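Local coordinates for putative fimbrium tip subunit Fim1C (Bacteroides ovatus, PDB 4EPS), which probably forms part of the tip of the fimbrium, the filamentous cell-surface appendage that mediates adhesion and biofilm formation, at residues 123-126 with 127-130; 209-213 with 214-218; 355-358 with 359-362; 373-376 with 377-380. One frame throughout, in Å; residues are numbered along the deposited sequence.

Interaction 1: 123-126 with 127-130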
# COMPACT_ATOMS: atom_id res chain seq x y z
N GLN A 123 -18.72 17.92 -33.39
CA GLN A 123 -18.39 18.95 -32.40
C GLN A 123 -17.04 18.66 -31.71
O GLN A 123 -16.79 19.16 -30.62
CB GLN A 123 -19.53 19.01 -31.33
CG GLN A 123 -20.92 19.43 -31.88
CD GLN A 123 -22.02 19.28 -30.84
OE1 GLN A 123 -21.78 19.44 -29.64
NE2 GLN A 123 -23.25 19.04 -31.30
N SER A 124 -16.18 17.87 -32.37
CA SER A 124 -14.93 17.32 -31.81
C SER A 124 -13.81 18.35 -31.55
O SER A 124 -12.82 18.00 -30.93
CB SER A 124 -14.40 16.18 -32.68
OG SER A 124 -14.07 16.68 -33.97
N ASP A 125 -13.96 19.60 -31.99
CA ASP A 125 -12.94 20.59 -31.64
C ASP A 125 -13.62 21.86 -31.14
O ASP A 125 -14.83 22.03 -31.34
CB ASP A 125 -11.96 20.87 -32.80
CG ASP A 125 -12.63 21.31 -34.07
OD1 ASP A 125 -13.14 22.44 -34.11
OD2 ASP A 125 -12.64 20.51 -35.04
N GLN A 126 -12.84 22.74 -30.46
CA GLN A 126 -13.37 23.98 -29.87
C GLN A 126 -14.15 24.80 -30.87
O GLN A 126 -15.24 25.23 -30.52
CB GLN A 126 -12.27 24.83 -29.22
CG GLN A 126 -11.89 24.29 -27.84
CD GLN A 126 -10.95 25.18 -27.05
OE1 GLN A 126 -9.77 25.33 -27.39
NE2 GLN A 126 -11.44 25.73 -25.95
N LYS A 127 -13.66 24.95 -32.13
CA LYS A 127 -14.36 25.74 -33.15
C LYS A 127 -15.65 25.08 -33.62
O LYS A 127 -16.63 25.78 -33.82
CB LYS A 127 -13.47 26.03 -34.37
CG LYS A 127 -12.49 27.17 -34.11
CD LYS A 127 -11.95 27.78 -35.40
CE LYS A 127 -11.48 29.21 -35.22
NZ LYS A 127 -10.23 29.31 -34.42
N ALA A 128 -15.64 23.75 -33.85
CA ALA A 128 -16.84 23.05 -34.33
C ALA A 128 -17.96 23.10 -33.26
O ALA A 128 -19.13 23.20 -33.60
CB ALA A 128 -16.50 21.61 -34.66
N TYR A 129 -17.58 23.08 -31.98
CA TYR A 129 -18.54 23.16 -30.88
C TYR A 129 -19.08 24.60 -30.73
O TYR A 129 -20.30 24.81 -30.70
CB TYR A 129 -17.84 22.70 -29.60
CG TYR A 129 -18.72 22.72 -28.36
CD1 TYR A 129 -18.92 23.89 -27.64
CD2 TYR A 129 -19.33 21.55 -27.90
CE1 TYR A 129 -19.72 23.91 -26.49
CE2 TYR A 129 -20.10 21.55 -26.74
CZ TYR A 129 -20.30 22.73 -26.05
OH TYR A 129 -21.02 22.75 -24.88
N ALA A 130 -18.15 25.58 -30.62
CA ALA A 130 -18.48 27.00 -30.39
C ALA A 130 -19.40 27.57 -31.44
O ALA A 130 -20.33 28.30 -31.07
CB ALA A 130 -17.19 27.84 -30.31
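Lys127 starts the contact by laying its CB 3.6 Å from OD1 of Asp125, after which its chain runs away from the turn. Ala128 comes next and shows how an N-cap works. Its backbone N donates to Asp125 OD1 at 2.8 Å, an almost straight bond (158° at the hydrogen) that arrives from above the carboxylate plane. The chi1 of Asp125, 56°, sets CG between the backbone N and the carbonyl carbon and so folds the carboxylate back over the first turn, where its charge is likely to suit the helix start. The methyl of Ala128 packs against the same OD1. Tyr129 brings in the first regular helical bond, its N reaching Asp125 O at 3.0 Å. Its ring leans on the Gln123 amide, CD2 lying 3.7 Å from OE1 with the two planes 68° apart; that OE1 is itself held by the backbone N of Leu221. Ala130 then repeats the helical bond, from its N to Gln126 O at 2.9 Å. Gln123 also pairs its backbone with Ser208, while Tyr129 rests on Leu221 and Gln126 on Tyr210, which seats the short helix 126-130 against the hairpin of strands 206-212 and 217-222.

Interaction 2: 209-213 with 214-218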
# COMPACT_ATOMS: atom_id res chain seq x y z
N PRO A 209 -18.41 13.96 -30.35
CA PRO A 209 -18.57 14.95 -29.27
C PRO A 209 -17.27 15.67 -28.97
O PRO A 209 -16.20 15.26 -29.42
CB PRO A 209 -19.02 14.12 -28.05
CG PRO A 209 -18.74 12.71 -28.38
CD PRO A 209 -18.36 12.58 -29.82
N TYR A 210 -17.37 16.72 -28.18
CA TYR A 210 -16.20 17.46 -27.74
C TYR A 210 -15.58 16.73 -26.57
O TYR A 210 -16.28 16.42 -25.61
CB TYR A 210 -16.57 18.90 -27.37
CG TYR A 210 -15.37 19.67 -26.85
CD1 TYR A 210 -14.37 20.12 -27.71
CD2 TYR A 210 -15.19 19.88 -25.48
CE1 TYR A 210 -13.23 20.74 -27.23
CE2 TYR A 210 -14.05 20.52 -24.99
CZ TYR A 210 -13.08 20.96 -25.87
OH TYR A 210 -11.95 21.60 -25.41
N TYR A 211 -14.26 16.44 -26.63
CA TYR A 211 -13.60 15.78 -25.51
C TYR A 211 -12.88 16.82 -24.66
O TYR A 211 -11.98 17.51 -25.14
CB TYR A 211 -12.62 14.68 -25.97
CG TYR A 211 -11.88 14.04 -24.82
CD1 TYR A 211 -12.56 13.33 -23.83
CD2 TYR A 211 -10.50 14.19 -24.68
CE1 TYR A 211 -11.89 12.75 -22.75
CE2 TYR A 211 -9.81 13.62 -23.60
CZ TYR A 211 -10.51 12.91 -22.64
OH TYR A 211 -9.83 12.38 -21.57
N ASP A 212 -13.26 16.92 -23.39
CA ASP A 212 -12.62 17.83 -22.43
C ASP A 212 -11.52 17.04 -21.77
O ASP A 212 -11.80 16.24 -20.88
CB ASP A 212 -13.63 18.39 -21.41
CG ASP A 212 -13.05 19.45 -20.48
OD1 ASP A 212 -11.82 19.46 -20.26
OD2 ASP A 212 -13.83 20.26 -19.96
N ALA A 213 -10.28 17.24 -22.21
CA ALA A 213 -9.14 16.48 -21.69
C ALA A 213 -8.82 16.79 -20.22
O ALA A 213 -8.35 15.90 -19.51
CB ALA A 213 -7.91 16.71 -22.56
N LYS A 214 -9.10 18.04 -19.77
CA LYS A 214 -8.85 18.47 -18.39
C LYS A 214 -9.80 17.75 -17.41
O LYS A 214 -9.35 17.27 -16.37
CB LYS A 214 -9.02 20.00 -18.27
CG LYS A 214 -8.54 20.59 -16.94
CD LYS A 214 -8.82 22.08 -16.85
CE LYS A 214 -8.38 22.67 -15.54
NZ LYS A 214 -8.68 24.12 -15.46
N LYS A 215 -11.11 17.68 -17.75
CA LYS A 215 -12.10 17.02 -16.89
C LYS A 215 -12.28 15.53 -17.22
O LYS A 215 -12.93 14.82 -16.45
CB LYS A 215 -13.47 17.71 -17.00
CG LYS A 215 -13.51 19.13 -16.44
CD LYS A 215 -14.90 19.76 -16.55
CE LYS A 215 -15.83 19.36 -15.43
NZ LYS A 215 -17.26 19.54 -15.79
N ASP A 216 -11.74 15.06 -18.38
CA ASP A 216 -11.88 13.68 -18.90
C ASP A 216 -13.38 13.35 -19.08
O ASP A 216 -13.90 12.38 -18.50
CB ASP A 216 -11.17 12.62 -18.02
CG ASP A 216 -11.30 11.21 -18.58
OD1 ASP A 216 -11.34 11.06 -19.83
OD2 ASP A 216 -11.45 10.26 -17.78
N GLU A 217 -14.06 14.14 -19.91
CA GLU A 217 -15.48 13.89 -20.14
C GLU A 217 -15.82 14.36 -21.54
O GLU A 217 -15.08 15.20 -22.11
CB GLU A 217 -16.38 14.56 -19.05
CG GLU A 217 -16.43 16.07 -19.10
CD GLU A 217 -17.19 16.77 -17.99
OE1 GLU A 217 -17.50 16.14 -16.96
OE2 GLU A 217 -17.45 17.98 -18.16
N TYR A 218 -16.90 13.81 -22.11
CA TYR A 218 -17.35 14.15 -23.46
C TYR A 218 -18.60 15.00 -23.37
O TYR A 218 -19.46 14.70 -22.53
CB TYR A 218 -17.66 12.90 -24.29
CG TYR A 218 -16.45 12.01 -24.51
CD1 TYR A 218 -16.02 11.12 -23.53
CD2 TYR A 218 -15.70 12.10 -25.68
CE1 TYR A 218 -14.92 10.29 -23.73
CE2 TYR A 218 -14.59 11.28 -25.90
CZ TYR A 218 -14.20 10.38 -24.92
OH TYR A 218 -13.10 9.59 -25.09
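Tyr211 holds CG anti to the backbone N (chi1 177°), which carries the phenol along the hairpin as far as Asp216, whereas Tyr218 keeps CG beside its own N (chi1 -63°) and brings its ring against that of Tyr211. The phenol OH of Tyr211 donates to Asp216 OD1 at 2.7 Å, a bond that lies near the plane of the ring and meets the carboxylate on its anti side, though tilted out of the carboxylate plane. Over one face of the Tyr218 ring comes Tyr211 CD1, 3.5 Å from Tyr218 CZ; the two planes stand 44° apart, an oblique pairing. With an alanine in place of Tyr211, the Asp216 carboxylate would probably be left without its phenolic donor, and the Tyr218 ring without the carbon that rests on it. The backbone here is a beta hairpin in the fimbrillin-like part of the chain, joining strands 206-212 and 217-222 and closed by a G1 beta bulge in which Asp216 and Glu217 both face Asp212. Asp212 N donates to Glu217 O at 2.8 Å, and Asp212 O takes Glu217 N at 3.2 Å together with a weak bond from Asp216 N. The face shared by Asp212 and Glu217 is polar: Asp212 OD1 receives the backbone N of Lys215 at 3.2 Å from well above the carboxylate plane, with weaker help from Lys214 N. Charged pairs complete it, Asp212 OD2 forming a salt bridge with Arg219. The same guanidinium also reaches Glu217 OE2, which Lys215 NZ grips at 2.8 Å.

Interaction 3: 355-358 with 359-362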
# COMPACT_ATOMS: atom_id res chain seq x y z
N HIS A 355 24.86 11.38 -35.97
CA HIS A 355 25.66 12.21 -35.08
C HIS A 355 26.31 13.38 -35.85
O HIS A 355 26.20 14.55 -35.45
CB HIS A 355 26.76 11.38 -34.40
CG HIS A 355 27.73 12.24 -33.65
ND1 HIS A 355 27.34 12.92 -32.52
CD2 HIS A 355 29.01 12.55 -33.95
CE1 HIS A 355 28.41 13.59 -32.12
NE2 HIS A 355 29.43 13.42 -32.97
N ASP A 356 27.01 13.06 -36.95
CA ASP A 356 27.70 14.08 -37.75
C ASP A 356 26.70 15.10 -38.30
O ASP A 356 26.99 16.30 -38.23
CB ASP A 356 28.54 13.45 -38.87
CG ASP A 356 29.86 12.83 -38.41
OD1 ASP A 356 30.24 13.04 -37.23
OD2 ASP A 356 30.49 12.12 -39.21
N TRP A 357 25.51 14.65 -38.75
CA TRP A 357 24.47 15.58 -39.21
C TRP A 357 24.03 16.47 -38.06
O TRP A 357 23.93 17.69 -38.23
CB TRP A 357 23.23 14.85 -39.79
CG TRP A 357 22.02 15.74 -39.88
CD1 TRP A 357 21.81 16.76 -40.77
CD2 TRP A 357 20.91 15.78 -38.97
NE1 TRP A 357 20.61 17.39 -40.51
CE2 TRP A 357 20.04 16.80 -39.40
CE3 TRP A 357 20.55 15.02 -37.83
CZ2 TRP A 357 18.84 17.11 -38.74
CZ3 TRP A 357 19.38 15.35 -37.16
CH2 TRP A 357 18.54 16.38 -37.61
N PHE A 358 23.73 15.85 -36.91
CA PHE A 358 23.19 16.52 -35.72
C PHE A 358 24.10 17.68 -35.24
O PHE A 358 23.59 18.76 -34.93
CB PHE A 358 22.97 15.48 -34.60
CG PHE A 358 22.56 16.05 -33.27
CD1 PHE A 358 21.25 16.46 -33.05
CD2 PHE A 358 23.47 16.17 -32.23
CE1 PHE A 358 20.86 17.00 -31.82
CE2 PHE A 358 23.08 16.70 -30.99
CZ PHE A 358 21.78 17.11 -30.80
N MSE A 359 25.42 17.46 -35.22
CA MSE A 359 26.42 18.44 -34.76
C MSE A 359 26.49 19.70 -35.66
O MSE A 359 27.01 20.72 -35.22
CB MSE A 359 27.80 17.80 -34.62
CG MSE A 359 27.85 16.71 -33.53
SE MSE A 359 27.27 17.35 -31.77
CE MSE A 359 28.92 18.19 -31.23
N THR A 360 25.93 19.63 -36.89
CA THR A 360 25.88 20.78 -37.82
C THR A 360 24.57 21.59 -37.66
O THR A 360 24.40 22.59 -38.37
CB THR A 360 26.00 20.33 -39.30
OG1 THR A 360 24.78 19.69 -39.71
CG2 THR A 360 27.20 19.47 -39.57
N THR A 361 23.63 21.15 -36.78
CA THR A 361 22.31 21.78 -36.62
C THR A 361 22.23 22.78 -35.46
O THR A 361 23.16 22.90 -34.67
CB THR A 361 21.21 20.71 -36.42
OG1 THR A 361 21.30 20.15 -35.10
CG2 THR A 361 21.22 19.63 -37.50
N SER A 362 21.08 23.45 -35.33
CA SER A 362 20.74 24.39 -34.25
C SER A 362 20.12 23.65 -33.03
O SER A 362 19.68 24.31 -32.08
CB SER A 362 19.75 25.43 -34.77
OG SER A 362 18.50 24.82 -35.08
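Thr361 folds back over Trp357 at the C-terminal turn of the short helix 354-359, where bonds to the third residue back succeed the regular helical bond from Met359 N to His355 O. This is the tightly packed side. CG2 of Thr361 sits over the face of the indole, 4.0 Å from the centroid of the six-membered ring, a CH-pi contact; Phe403 and Tyr399 meet the same indole edge-to-face. With OG1 set between the backbone N and the carbonyl carbon (chi1 74°), the hydroxyl of Thr361 turns back to the helix end. Phe358 O takes Thr361 N from above its plane and Thr361 OG1, at 2.7 Å, on an in-plane lone pair. Were this residue an alanine, Phe358 O would probably lose its lone-pair donor and the indole face its methyl cover. The solvent side is looser. There the exposed Thr360 grips Trp357 O in the same double way, its OG1 lying 2.6 Å from that oxygen. Met359, present as selenomethionine, is also exposed and bends twice, so that SE runs beside the Phe358 ring in an oblique Met-aromatic contact, 4.0 Å from CD2. Its CG rests over the imidazole of His355, whose ND1 is bonded to Ser369, and comes 3.5 Å from CE1.

Interaction 4: 373-376 with 377-380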
# COMPACT_ATOMS: atom_id res chain seq x y z
N TYR A 373 29.45 6.76 -29.17
CA TYR A 373 30.90 6.74 -29.33
C TYR A 373 31.62 8.09 -29.42
O TYR A 373 32.75 8.19 -28.93
CB TYR A 373 31.25 5.89 -30.57
CG TYR A 373 32.68 5.39 -30.61
CD1 TYR A 373 33.03 4.17 -30.04
CD2 TYR A 373 33.68 6.13 -31.23
CE1 TYR A 373 34.35 3.70 -30.09
CE2 TYR A 373 35.00 5.68 -31.27
CZ TYR A 373 35.33 4.47 -30.69
OH TYR A 373 36.64 4.03 -30.75
N TYR A 374 31.03 9.09 -30.09
CA TYR A 374 31.68 10.37 -30.32
C TYR A 374 31.05 11.50 -29.52
O TYR A 374 31.12 12.65 -29.97
CB TYR A 374 31.60 10.72 -31.82
CG TYR A 374 32.24 9.68 -32.71
CD1 TYR A 374 33.63 9.64 -32.88
CD2 TYR A 374 31.47 8.76 -33.41
CE1 TYR A 374 34.23 8.68 -33.69
CE2 TYR A 374 32.06 7.80 -34.23
CZ TYR A 374 33.44 7.77 -34.38
OH TYR A 374 34.03 6.84 -35.20
N ASP A 375 30.45 11.21 -28.36
CA ASP A 375 29.78 12.26 -27.59
C ASP A 375 30.82 13.27 -27.06
O ASP A 375 31.87 12.88 -26.58
CB ASP A 375 28.96 11.66 -26.45
CG ASP A 375 28.05 12.68 -25.79
OD1 ASP A 375 28.50 13.34 -24.83
OD2 ASP A 375 26.89 12.82 -26.24
N ALA A 376 30.51 14.57 -27.15
CA ALA A 376 31.39 15.65 -26.72
C ALA A 376 31.53 15.73 -25.20
O ALA A 376 32.56 16.18 -24.72
CB ALA A 376 30.86 16.98 -27.26
N ASN A 377 30.51 15.28 -24.43
CA ASN A 377 30.57 15.38 -22.96
C ASN A 377 30.86 14.07 -22.25
O ASN A 377 31.40 14.11 -21.14
CB ASN A 377 29.27 15.99 -22.42
CG ASN A 377 29.06 17.40 -22.94
OD1 ASN A 377 30.01 18.15 -23.10
ND2 ASN A 377 27.83 17.77 -23.24
N GLU A 378 30.48 12.92 -22.83
CA GLU A 378 30.70 11.62 -22.18
C GLU A 378 31.49 10.70 -23.09
O GLU A 378 31.23 10.64 -24.29
CB GLU A 378 29.36 10.97 -21.82
CG GLU A 378 28.56 11.74 -20.78
CD GLU A 378 27.89 10.81 -19.80
OE1 GLU A 378 26.85 10.21 -20.17
OE2 GLU A 378 28.43 10.63 -18.69
N ASN A 379 32.42 9.94 -22.51
CA ASN A 379 33.30 9.03 -23.25
C ASN A 379 32.52 7.78 -23.74
O ASN A 379 31.34 7.61 -23.42
CB ASN A 379 34.58 8.65 -22.42
CG ASN A 379 34.34 7.83 -21.18
OD1 ASN A 379 33.43 6.99 -21.10
ND2 ASN A 379 35.21 8.00 -20.18
N ASN A 380 33.18 6.92 -24.52
CA ASN A 380 32.51 5.77 -25.13
C ASN A 380 32.30 4.58 -24.15
O ASN A 380 31.78 3.54 -24.57
CB ASN A 380 33.27 5.34 -26.38
CG ASN A 380 34.67 4.84 -26.15
OD1 ASN A 380 34.99 4.28 -25.10
ND2 ASN A 380 35.50 4.97 -27.15
O HOH W 1 35.49 7.76 -28.45
O HOH W 2 30.83 8.90 -26.47
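Asp375 meets Glu378 first through its CB and then through OD1. CB lies 3.3 Å from the carbonyl O of Glu378. CG, anti to the backbone N (chi1 -169°), turns the carboxylate into the bend that the chain makes at Ala376 and Asn377. OD1 then accepts two backbone donors, Asn377 N at 2.8 Å and Glu378 N at 2.8 Å. The first arrives from above the carboxylate plane and the second on the anti side, closer to that plane. The bond to the N two residues on defines an Asx turn, and the further bond to Glu378 N ties in the next residue too. OD2, the other tip, forms a salt bridge with Lys383. Farther from the bend the two runs, which head nearly opposite ways (165°) without forming regular strands, are joined by softer means. Asn380 lies alongside Tyr373, its ND2 over one face of the ring and 3.4 Å from CE1, with amide and ring planes 39° apart; Arg475 makes a cation-pi contact with the same ring. One water donates to Tyr373 O at 2.8 Å and weakly accepts from Asn380 ND2. A second accepts from Asp375 N at 3.0 Å and lies 2.8 Å from Glu378 O. The carboxylate of Glu378 leads away to Tyr317 and Arg386. Because one carboxylate oxygen grips two N-H groups while waters span the wider part, the two runs are held to each other chiefly by polar bonds within this turn, and the nearby Lys383 probably helps to keep the Asp375 carboxylate ionised.

The four contacts fall into two touching pairs. Interactions 1 and 2 lie in the fimbrillin-like part of the chain and share the hairpin of strands 206-212 and 217-222: Gln123 O packs on Tyr210 CB at 3.3 Å. Interactions 3 and 4 meet where the His355 imidazole approaches Tyr374 O. The pairs are well separated, the centres of interactions 1 and 4 being about 49 Å apart. Interaction 3 is partly buried, the others are surface contacts; interactions 2 and 3 both add aromatic packing to their polar bonds. An aspartate oxygen receives one backbone N-H in interaction 1 and two in interactions 2 (one weak) and 4, whereas threonine hydroxyls bind helix carbonyls in interaction 3.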